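Local coordinates for protein 5-formaminoimidazole-4-carboxamide-1-(beta)-D-ribofuranosyl 5'-monophosphate synthetase (Methanocaldococcus jannaschii, PDB 2R7L) that catalyses the ATP- and formate-dependent, folate-independent formylation of AICAR to FAICAR in purine biosynthesis, at residues Ser298-Asn301 with Glu305-Val308; Ser126-Leu131 with Phe309-Arg314; Asp218-Leu223 with Met274-Val279. All coordinates share one frame; numbering follows the deposited sequence.

How the contacts relate
All three contacts are largely buried and belong to one ATP-grasp fold. Contacts 1 and 2 share strand 306-312, with Leu-299 packing on Phe-309, and both touch ATP. Contact 3 lies away from the annotated sites, on the same five-stranded sheet, and its helix meets both others: Met-274 packs on Leu-306 and Val-308, and Leu-278 on Leu-131. Contact 1 is held by backbone bonds and a polar pair at its partly exposed turn. Contact 2 brings two carboxylates together, one of them next to the triphosphate, alongside a small apolar patch. Contact 3 is mainly valine packing with one weakly bridging water. Contacts 1 and 3 reach a second subunit; contact 2 meets no other chain.

Contact 1: residues Ser298-Asn301 with Glu305-Val308; sequences SLCN and ELVV. With ATP (adenosine-5'-triphosphate), chain E.
Leu-299 and Val-307 form the hydrogen-bonded pair of an antiparallel beta hairpin, Leu-299 N reaching Val-307 O at 2.8 Å and Val-307 N reaching Leu-299 O at 2.9 Å. The non-hydrogen-bonded pairs Ser-298 with Val-308 and Cys-300 with Leu-306 flank it. Toward the turn, Asn-301 N bonds to Glu-305 O at 3.1 Å. The two side chains here add to the grip: the amide of Asn-301 and the carboxylate of Glu-305 are turned 51° apart, yet Asn-301 ND2 points almost straight at Glu-305 OE1 (3.2 Å), which it meets on the anti side, out of the carboxylate plane. Asn-301 OD1 reaches the same residue's backbone, taking Glu-305 N at 3.3 Å from above its carbonyl plane, and accepts a further N-H from Asn-303 within the turn. Placing CG between the backbone N and carbonyl carbon (chi1 69°) brings the amide across toward Glu-305. On one face, Leu-306 CD2 lies between Ser-298 OG, 3.4 Å away, and Cys-300 CB; the serine hydroxyl has its polar partner in Phe-207 O. On the other face, Leu-299 CD1 rests 3.6 Å from C2 of ATP, giving the adenine an apolar neighbour, with Val-202 close by. Strand 205-214 runs on the far side of strand 292-300, pairing with Ser-298 and Cys-300, and Ser-231 of a second subunit bonds to Cys-300 O. Helix 268-285 lies against the face of Leu-306 and Val-308, through Val-271 and Met-274.

Contact 2: residues Ser126-Leu131 with Phe309-Arg314; sequences SLEGKL and FEMSAR. With ATP (adenosine-5'-triphosphate), chain E.
Glu-128 and Glu-310 bring their carboxylates together nearly at right angles (planes 89° apart), Glu-128 OE1 2.8 Å from Glu-310 OE2, two acceptors, not hydrogen-bonded. The extended Glu-128 slides past Met-311 in the opposite direction, CG to CG 3.3 Å, while Met-311 SD meets Leu-131 CD2 crosswise at 4.1 Å. Glu-310 stands beside the triphosphate, its CG 3.5 Å from O1A of ATP; Glu-128 lies behind it, away from the nucleotide. Phe-309 approaches the ribose obliquely, its CE1 3.7 Å from C3' of ATP. A bend at chi2 (-63°) curls the Glu-310 chain back and puts OE2 3.0 Å from Met-311 N, which bonds to it on the anti side. Glu-310 and Gln-297 are predicted magnesium ligands. Replacing Glu-310 with an alanine removes the carboxylate and would probably leave Met-311 N without this mate and the predicted magnesium site short of one of its two predicted protein ligands. Further out, Phe-309 and Glu-310 both face Gln-297 in a classic beta bulge, where the chain turns a corner. Segment 126-131 of helix 125-135 runs almost perpendicular to 310-312 of strand 306-312, with strand 292-300 paired beside it and helix 268-285 packed against Leu-131 through Leu-278 and Ala-282.

Contact 3: residues Asp218-Leu223 with Met274-Val279; sequences DEVELL and MGDKLV
Val-220 and Val-279 reach toward each other tip to tip, CG2 against CG2 at 3.5 Å, and this apolar meeting joins the strand to the helix. Val-220 stands with CG1 anti to its own nitrogen (chi1 169°), which turns CG2 toward Val-279 and the helix backbone. The same methyl lies 4.0 Å from Gly-275 O. At Gly-275 the helix comes close to the strand: a CB on it would fall 3.1 Å from Val-220 CG1, a tight approach. Asp-276 comes in obliquely from one side. Its CB does not point at the strand, but with CG beside the backbone N (chi1 -73°) the carboxylate end swings nearer and sets OD1 3.6 Å from Val-220 CB, a contact of oxygen with hydrocarbon. The arrangement belongs to the ATP-grasp fold, in which helix 268-285 lies across a face of the large antiparallel sheet; here the axes of 274-279 and 219-223 are inclined at 139° and approach to 8.7 Å. One water links the polar atoms at the margin: it accepts Val-220 N at 2.9 Å and gives a weak, long bond to Asp-276 OD1. The strand opens with a G1 beta bulge, Asp-218 and Glu-219 both facing Ser-214, and Asp-218 is tied back to the helix by a salt bridge with Lys-283. Val-279 and Leu-278 pack on Phe-294 of strand 292-300, and Val-220 on Tyr-211 and Tyr-213 of strand 205-214. Arg-57 of a second subunit spans the two segments, its NH2 in a salt bridge with Asp-276 OD2 and its NH1 bonded to Val-220 O.

Contact 1: residues Ser298-Asn301 with Glu305-Val308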
loop_
_atom_site.group_PDB
_atom_site.type_symbol
_atom_site.label_atom_id
_atom_site.label_comp_id
_atom_site.label_asym_id
_atom_site.label_seq_id
_atom_site.Cartn_x
_atom_site.Cartn_y
_atom_site.Cartn_z
ATOM N N SER A 298 -13.513 -24.087 20.272
ATOM C CA SER A 298 -13.818 -25.469 19.960
ATOM C C SER A 298 -12.617 -26.405 19.973
ATOM O O SER A 298 -11.466 -25.973 20.056
ATOM C CB SER A 298 -14.517 -25.542 18.608
ATOM O OG SER A 298 -13.648 -25.118 17.574
ATOM N N LEU A 299 -12.903 -27.700 19.909
ATOM C CA LEU A 299 -11.873 -28.711 19.790
ATOM C C LEU A 299 -12.265 -29.636 18.660
ATOM O O LEU A 299 -13.401 -30.086 18.585
ATOM C CB LEU A 299 -11.702 -29.487 21.100
ATOM C CG LEU A 299 -11.076 -28.692 22.250
ATOM C CD1 LEU A 299 -11.392 -29.316 23.614
ATOM C CD2 LEU A 299 -9.574 -28.549 22.051
ATOM N N CYS A 300 -11.327 -29.885 17.759
ATOM C CA CYS A 300 -11.602 -30.723 16.609
ATOM C C CYS A 300 -11.160 -32.147 16.920
ATOM O O CYS A 300 -9.972 -32.410 17.099
ATOM C CB CYS A 300 -10.883 -30.193 15.362
ATOM S SG CYS A 300 -11.322 -31.088 13.852
ATOM N N ASN A 301 -12.122 -33.060 17.000
ATOM C CA ASN A 301 -11.788 -34.444 17.304
ATOM C C ASN A 301 -11.334 -35.195 16.062
ATOM O O ASN A 301 -11.383 -34.662 14.949
ATOM C CB ASN A 301 -12.936 -35.149 18.033
ATOM C CG ASN A 301 -14.146 -35.366 17.156
ATOM O OD1 ASN A 301 -14.029 -35.555 15.947
ATOM N ND2 ASN A 301 -15.321 -35.369 17.770
ATOM N N GLU A 305 -14.941 -33.343 13.718
ATOM C CA GLU A 305 -16.126 -32.670 14.218
ATOM C C GLU A 305 -15.673 -31.642 15.215
ATOM O O GLU A 305 -14.886 -31.953 16.112
ATOM C CB GLU A 305 -17.062 -33.654 14.916
ATOM C CG GLU A 305 -17.456 -34.857 14.079
ATOM C CD GLU A 305 -18.156 -35.936 14.904
ATOM O OE1 GLU A 305 -18.017 -35.936 16.150
ATOM O OE2 GLU A 305 -18.846 -36.785 14.302
ATOM N N LEU A 306 -16.162 -30.414 15.061
ATOM C CA LEU A 306 -15.813 -29.350 15.985
ATOM C C LEU A 306 -16.773 -29.355 17.168
ATOM O O LEU A 306 -17.981 -29.262 16.994
ATOM C CB LEU A 306 -15.814 -27.990 15.270
ATOM C CG LEU A 306 -14.653 -27.752 14.292
ATOM C CD1 LEU A 306 -15.002 -26.653 13.298
ATOM C CD2 LEU A 306 -13.376 -27.399 15.055
ATOM N N VAL A 307 -16.222 -29.485 18.370
ATOM C CA VAL A 307 -17.018 -29.518 19.586
ATOM C C VAL A 307 -16.751 -28.236 20.352
ATOM O O VAL A 307 -15.611 -27.953 20.719
ATOM C CB VAL A 307 -16.648 -30.753 20.475
ATOM C CG1 VAL A 307 -17.471 -30.772 21.756
ATOM C CG2 VAL A 307 -16.846 -32.053 19.709
ATOM N N VAL A 308 -17.787 -27.450 20.601
ATOM C CA VAL A 308 -17.566 -26.166 21.252
ATOM C C VAL A 308 -17.781 -26.222 22.761
ATOM O O VAL A 308 -18.869 -26.533 23.250
ATOM C CB VAL A 308 -18.321 -24.984 20.549
ATOM C CG1 VAL A 308 -19.263 -25.498 19.498
ATOM C CG2 VAL A 308 -19.050 -24.114 21.555
HETATM P PG ATP E . -10.570 -18.414 28.792
HETATM O O1G ATP E . -11.308 -17.094 28.771
HETATM O O2G ATP E . -10.499 -19.111 27.448
HETATM O O3G ATP E . -9.250 -18.355 29.525
HETATM P PB ATP E . -12.913 -19.975 29.238
HETATM O O1B ATP E . -13.321 -19.321 27.941
HETATM O O2B ATP E . -13.874 -19.922 30.405
HETATM O O3B ATP E . -11.495 -19.366 29.727
HETATM P PA ATP E . -12.606 -22.754 29.925
HETATM O O1A ATP E . -13.894 -23.512 29.739
HETATM O O2A ATP E . -12.152 -22.272 31.276
HETATM O O3A ATP E . -12.594 -21.518 28.874
HETATM O "O5'" ATP E . -11.441 -23.674 29.325
HETATM C "C5'" ATP E . -10.093 -23.416 29.682
HETATM C "C4'" ATP E . -9.220 -24.426 28.957
HETATM O "O4'" ATP E . -9.474 -25.748 29.447
HETATM C "C3'" ATP E . -9.507 -24.488 27.467
HETATM O "O3'" ATP E . -8.759 -23.512 26.735
HETATM C "C2'" ATP E . -9.110 -25.907 27.110
HETATM O "O2'" ATP E . -7.710 -25.980 26.848
HETATM C "C1'" ATP E . -9.411 -26.697 28.378
HETATM N N9 ATP E . -10.746 -27.304 28.223
HETATM C C8 ATP E . -11.908 -26.696 28.532
HETATM N N7 ATP E . -12.962 -27.505 28.265
HETATM C C5 ATP E . -12.472 -28.666 27.790
HETATM C C6 ATP E . -13.045 -29.951 27.331
HETATM N N6 ATP E . -14.383 -30.161 27.319
HETATM N N1 ATP E . -12.182 -30.895 26.905
HETATM C C2 ATP E . -10.845 -30.694 26.905
HETATM N N3 ATP E . -10.260 -29.558 27.318
HETATM C C4 ATP E . -11.009 -28.522 27.752
#

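Contact 2: residues Ser126-Leu131 with Phe309-Arg314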
loop_
_atom_site.group_PDB
_atom_site.type_symbol
_atom_site.label_atom_id
_atom_site.label_comp_id
_atom_site.label_asym_id
_atom_site.label_seq_id
_atom_site.Cartn_x
_atom_site.Cartn_y
_atom_site.Cartn_z
ATOM N N SER A 126 -25.753 -22.032 31.916
ATOM C CA SER A 126 -27.046 -22.590 31.510
ATOM C C SER A 126 -27.611 -21.932 30.250
ATOM O O SER A 126 -28.127 -22.616 29.358
ATOM C CB SER A 126 -28.052 -22.476 32.657
ATOM O OG SER A 126 -27.784 -21.334 33.456
ATOM N N LEU A 127 -27.518 -20.605 30.181
ATOM C CA LEU A 127 -27.956 -19.857 28.995
ATOM C C LEU A 127 -27.112 -20.215 27.774
ATOM O O LEU A 127 -27.636 -20.481 26.685
ATOM C CB LEU A 127 -27.880 -18.355 29.263
ATOM C CG LEU A 127 -28.821 -17.831 30.348
ATOM C CD1 LEU A 127 -28.589 -16.353 30.576
ATOM C CD2 LEU A 127 -30.273 -18.101 29.961
ATOM N N GLU A 128 -25.799 -20.237 27.976
ATOM C CA GLU A 128 -24.849 -20.579 26.925
ATOM C C GLU A 128 -25.138 -21.966 26.352
ATOM O O GLU A 128 -25.224 -22.143 25.127
ATOM C CB GLU A 128 -23.432 -20.529 27.497
ATOM C CG GLU A 128 -22.394 -20.011 26.538
ATOM C CD GLU A 128 -21.007 -20.000 27.142
ATOM O OE1 GLU A 128 -20.395 -21.085 27.247
ATOM O OE2 GLU A 128 -20.523 -18.909 27.504
ATOM N N GLY A 129 -25.299 -22.948 27.242
ATOM C CA GLY A 129 -25.584 -24.319 26.825
ATOM C C GLY A 129 -26.935 -24.431 26.152
ATOM O O GLY A 129 -27.105 -25.184 25.191
ATOM N N LYS A 130 -27.901 -23.675 26.661
ATOM C CA LYS A 130 -29.227 -23.596 26.052
ATOM C C LYS A 130 -29.092 -23.107 24.616
ATOM O O LYS A 130 -29.602 -23.730 23.680
ATOM C CB LYS A 130 -30.116 -22.646 26.861
ATOM C CG LYS A 130 -31.527 -22.465 26.322
ATOM C CD LYS A 130 -32.385 -21.697 27.324
ATOM C CE LYS A 130 -33.757 -21.360 26.755
ATOM N NZ LYS A 130 -34.454 -22.557 26.200
ATOM N N LEU A 131 -28.384 -21.996 24.450
ATOM C CA LEU A 131 -28.152 -21.412 23.130
ATOM C C LEU A 131 -27.483 -22.396 22.164
ATOM O O LEU A 131 -27.980 -22.637 21.059
ATOM C CB LEU A 131 -27.315 -20.136 23.269
ATOM C CG LEU A 131 -26.920 -19.351 22.013
ATOM C CD1 LEU A 131 -28.095 -19.158 21.051
ATOM C CD2 LEU A 131 -26.340 -18.015 22.431
ATOM N N PHE A 309 -16.712 -25.929 23.492
ATOM C CA PHE A 309 -16.717 -26.031 24.932
ATOM C C PHE A 309 -16.936 -24.670 25.564
ATOM O O PHE A 309 -17.168 -24.563 26.768
ATOM C CB PHE A 309 -15.401 -26.638 25.418
ATOM C CG PHE A 309 -14.182 -25.812 25.086
ATOM C CD1 PHE A 309 -13.792 -24.769 25.913
ATOM C CD2 PHE A 309 -13.411 -26.102 23.966
ATOM C CE1 PHE A 309 -12.660 -24.012 25.627
ATOM C CE2 PHE A 309 -12.272 -25.352 23.672
ATOM C CZ PHE A 309 -11.898 -24.306 24.506
ATOM N N GLU A 310 -16.846 -23.625 24.746
ATOM C CA GLU A 310 -17.092 -22.266 25.215
ATOM C C GLU A 310 -17.457 -21.333 24.064
ATOM O O GLU A 310 -17.324 -21.690 22.892
ATOM C CB GLU A 310 -15.885 -21.722 25.981
ATOM C CG GLU A 310 -15.986 -21.869 27.491
ATOM C CD GLU A 310 -17.149 -21.085 28.091
ATOM O OE1 GLU A 310 -17.513 -21.359 29.254
ATOM O OE2 GLU A 310 -17.697 -20.193 27.410
ATOM N N MET A 311 -17.928 -20.141 24.416
ATOM C CA MET A 311 -18.257 -19.118 23.437
ATOM C C MET A 311 -18.277 -17.740 24.080
ATOM O O MET A 311 -18.369 -17.616 25.305
ATOM C CB MET A 311 -19.614 -19.397 22.803
ATOM C CG MET A 311 -20.774 -19.174 23.750
ATOM S SD MET A 311 -22.310 -18.812 22.879
ATOM C CE MET A 311 -22.143 -17.044 22.637
ATOM N N SER A 312 -18.183 -16.707 23.244
ATOM C CA SER A 312 -18.318 -15.326 23.693
ATOM C C SER A 312 -19.331 -14.619 22.801
ATOM O O SER A 312 -19.531 -15.009 21.647
ATOM C CB SER A 312 -16.979 -14.604 23.632
ATOM O OG SER A 312 -15.984 -15.338 24.324
ATOM N N ALA A 313 -19.979 -13.591 23.340
ATOM C CA ALA A 313 -21.012 -12.875 22.601
ATOM C C ALA A 313 -20.494 -11.499 22.205
ATOM O O ALA A 313 -21.190 -10.711 21.565
ATOM C CB ALA A 313 -22.278 -12.761 23.432
ATOM N N ARG A 314 -19.263 -11.217 22.615
ATOM C CA ARG A 314 -18.548 -10.040 22.160
ATOM C C ARG A 314 -17.140 -10.454 21.727
ATOM O O ARG A 314 -16.895 -11.628 21.461
ATOM C CB ARG A 314 -18.527 -8.961 23.243
ATOM C CG ARG A 314 -18.444 -9.503 24.648
ATOM C CD ARG A 314 -17.095 -10.106 24.906
ATOM N NE ARG A 314 -17.066 -10.805 26.182
ATOM C CZ ARG A 314 -15.975 -11.347 26.705
ATOM N NH1 ARG A 314 -16.041 -11.968 27.877
ATOM N NH2 ARG A 314 -14.820 -11.263 26.057
HETATM P PG ATP E . -10.570 -18.414 28.792
HETATM O O1G ATP E . -11.308 -17.094 28.771
HETATM O O2G ATP E . -10.499 -19.111 27.448
HETATM O O3G ATP E . -9.250 -18.355 29.525
HETATM P PB ATP E . -12.913 -19.975 29.238
HETATM O O1B ATP E . -13.321 -19.321 27.941
HETATM O O2B ATP E . -13.874 -19.922 30.405
HETATM O O3B ATP E . -11.495 -19.366 29.727
HETATM P PA ATP E . -12.606 -22.754 29.925
HETATM O O1A ATP E . -13.894 -23.512 29.739
HETATM O O2A ATP E . -12.152 -22.272 31.276
HETATM O O3A ATP E . -12.594 -21.518 28.874
HETATM O "O5'" ATP E . -11.441 -23.674 29.325
HETATM C "C5'" ATP E . -10.093 -23.416 29.682
HETATM C "C4'" ATP E . -9.220 -24.426 28.957
HETATM O "O4'" ATP E . -9.474 -25.748 29.447
HETATM C "C3'" ATP E . -9.507 -24.488 27.467
HETATM O "O3'" ATP E . -8.759 -23.512 26.735
HETATM C "C2'" ATP E . -9.110 -25.907 27.110
HETATM O "O2'" ATP E . -7.710 -25.980 26.848
HETATM C "C1'" ATP E . -9.411 -26.697 28.378
HETATM N N9 ATP E . -10.746 -27.304 28.223
HETATM C C8 ATP E . -11.908 -26.696 28.532
HETATM N N7 ATP E . -12.962 -27.505 28.265
HETATM C C5 ATP E . -12.472 -28.666 27.790
HETATM C C6 ATP E . -13.045 -29.951 27.331
HETATM N N6 ATP E . -14.383 -30.161 27.319
HETATM N N1 ATP E . -12.182 -30.895 26.905
HETATM C C2 ATP E . -10.845 -30.694 26.905
HETATM N N3 ATP E . -10.260 -29.558 27.318
HETATM C C4 ATP E . -11.009 -28.522 27.752
#

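Contact 3: residues Asp218-Leu223 with Met274-Val279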
loop_
_atom_site.group_PDB
_atom_site.type_symbol
_atom_site.label_atom_id
_atom_site.label_comp_id
_atom_site.label_asym_id
_atom_site.label_seq_id
_atom_site.Cartn_x
_atom_site.Cartn_y
_atom_site.Cartn_z
ATOM N N ASP A 218 -26.521 -8.453 7.023
ATOM C CA ASP A 218 -27.121 -9.721 7.440
ATOM C C ASP A 218 -26.242 -10.894 7.024
ATOM O O ASP A 218 -26.656 -11.758 6.248
ATOM C CB ASP A 218 -28.531 -9.891 6.866
ATOM C CG ASP A 218 -29.260 -11.080 7.469
ATOM O OD1 ASP A 218 -29.048 -11.350 8.676
ATOM O OD2 ASP A 218 -30.032 -11.744 6.738
ATOM N N GLU A 219 -25.021 -10.919 7.542
ATOM C CA GLU A 219 -24.047 -11.911 7.117
ATOM C C GLU A 219 -23.102 -12.255 8.258
ATOM O O GLU A 219 -22.692 -11.379 9.027
ATOM C CB GLU A 219 -23.249 -11.379 5.925
ATOM C CG GLU A 219 -22.424 -12.422 5.186
ATOM C CD GLU A 219 -21.240 -11.808 4.453
ATOM O OE1 GLU A 219 -20.580 -12.519 3.666
ATOM O OE2 GLU A 219 -20.963 -10.608 4.667
ATOM N N VAL A 220 -22.781 -13.543 8.372
ATOM C CA VAL A 220 -21.774 -14.018 9.321
ATOM C C VAL A 220 -20.450 -14.141 8.578
ATOM O O VAL A 220 -20.358 -14.842 7.574
ATOM C CB VAL A 220 -22.156 -15.391 9.926
ATOM C CG1 VAL A 220 -20.979 -15.989 10.688
ATOM C CG2 VAL A 220 -23.377 -15.260 10.831
ATOM N N GLU A 221 -19.428 -13.448 9.062
ATOM C CA GLU A 221 -18.123 -13.482 8.398
ATOM C C GLU A 221 -17.115 -14.198 9.274
ATOM O O GLU A 221 -17.183 -14.098 10.495
ATOM C CB GLU A 221 -17.622 -12.055 8.125
ATOM C CG GLU A 221 -18.632 -11.175 7.403
ATOM C CD GLU A 221 -18.293 -9.700 7.473
ATOM O OE1 GLU A 221 -17.213 -9.331 7.996
ATOM O OE2 GLU A 221 -19.121 -8.900 7.005
ATOM N N LEU A 222 -16.174 -14.896 8.648
ATOM C CA LEU A 222 -15.043 -15.469 9.364
ATOM C C LEU A 222 -13.821 -14.555 9.307
ATOM O O LEU A 222 -13.296 -14.247 8.219
ATOM C CB LEU A 222 -14.698 -16.855 8.814
ATOM C CG LEU A 222 -13.393 -17.477 9.314
ATOM C CD1 LEU A 222 -13.478 -17.834 10.789
ATOM C CD2 LEU A 222 -13.065 -18.703 8.472
ATOM N N LEU A 223 -13.362 -14.138 10.486
ATOM C CA LEU A 223 -12.279 -13.161 10.596
ATOM C C LEU A 223 -10.924 -13.782 10.915
ATOM O O LEU A 223 -9.892 -13.287 10.470
ATOM C CB LEU A 223 -12.627 -12.080 11.635
ATOM C CG LEU A 223 -13.272 -10.787 11.107
ATOM C CD1 LEU A 223 -12.293 -10.044 10.231
ATOM C CD2 LEU A 223 -14.565 -11.050 10.336
ATOM N N MET A 274 -21.813 -23.512 11.611
ATOM C CA MET A 274 -21.882 -23.325 13.054
ATOM C C MET A 274 -22.181 -21.883 13.393
ATOM O O MET A 274 -22.994 -21.589 14.281
ATOM C CB MET A 274 -20.565 -23.738 13.721
ATOM C CG MET A 274 -20.266 -25.224 13.657
ATOM S SD MET A 274 -18.559 -25.574 14.125
ATOM C CE MET A 274 -18.555 -25.077 15.843
ATOM N N GLY A 275 -21.499 -20.976 12.704
ATOM C CA GLY A 275 -21.748 -19.545 12.880
ATOM C C GLY A 275 -23.161 -19.176 12.454
ATOM O O GLY A 275 -23.860 -18.449 13.152
ATOM N N ASP A 276 -23.594 -19.702 11.315
ATOM C CA ASP A 276 -24.938 -19.406 10.820
ATOM C C ASP A 276 -26.009 -19.859 11.813
ATOM O O ASP A 276 -26.951 -19.117 12.095
ATOM C CB ASP A 276 -25.158 -20.040 9.443
ATOM C CG ASP A 276 -24.392 -19.319 8.336
ATOM O OD1 ASP A 276 -23.849 -18.228 8.612
ATOM O OD2 ASP A 276 -24.336 -19.835 7.197
ATOM N N LYS A 277 -25.845 -21.063 12.363
ATOM C CA LYS A 277 -26.820 -21.622 13.305
ATOM C C LYS A 277 -26.875 -20.857 14.613
ATOM O O LYS A 277 -27.956 -20.546 15.109
ATOM C CB LYS A 277 -26.519 -23.096 13.591
ATOM C CG LYS A 277 -26.797 -24.029 12.437
ATOM C CD LYS A 277 -26.427 -25.450 12.829
ATOM C CE LYS A 277 -26.793 -26.446 11.753
ATOM N NZ LYS A 277 -26.404 -27.818 12.170
ATOM N N LEU A 278 -25.714 -20.557 15.183
ATOM C CA LEU A 278 -25.670 -19.786 16.423
ATOM C C LEU A 278 -26.399 -18.461 16.264
ATOM O O LEU A 278 -27.119 -18.019 17.163
ATOM C CB LEU A 278 -24.223 -19.537 16.865
ATOM C CG LEU A 278 -24.085 -18.734 18.162
ATOM C CD1 LEU A 278 -24.659 -19.515 19.341
ATOM C CD2 LEU A 278 -22.646 -18.365 18.439
ATOM N N VAL A 279 -26.206 -17.832 15.109
ATOM C CA VAL A 279 -26.795 -16.529 14.817
ATOM C C VAL A 279 -28.314 -16.610 14.635
ATOM O O VAL A 279 -29.052 -15.803 15.194
ATOM C CB VAL A 279 -26.103 -15.878 13.586
ATOM C CG1 VAL A 279 -27.062 -14.982 12.804
ATOM C CG2 VAL A 279 -24.861 -15.114 14.036
HETATM O O HOH W 1 -25.090 -15.151 7.635
#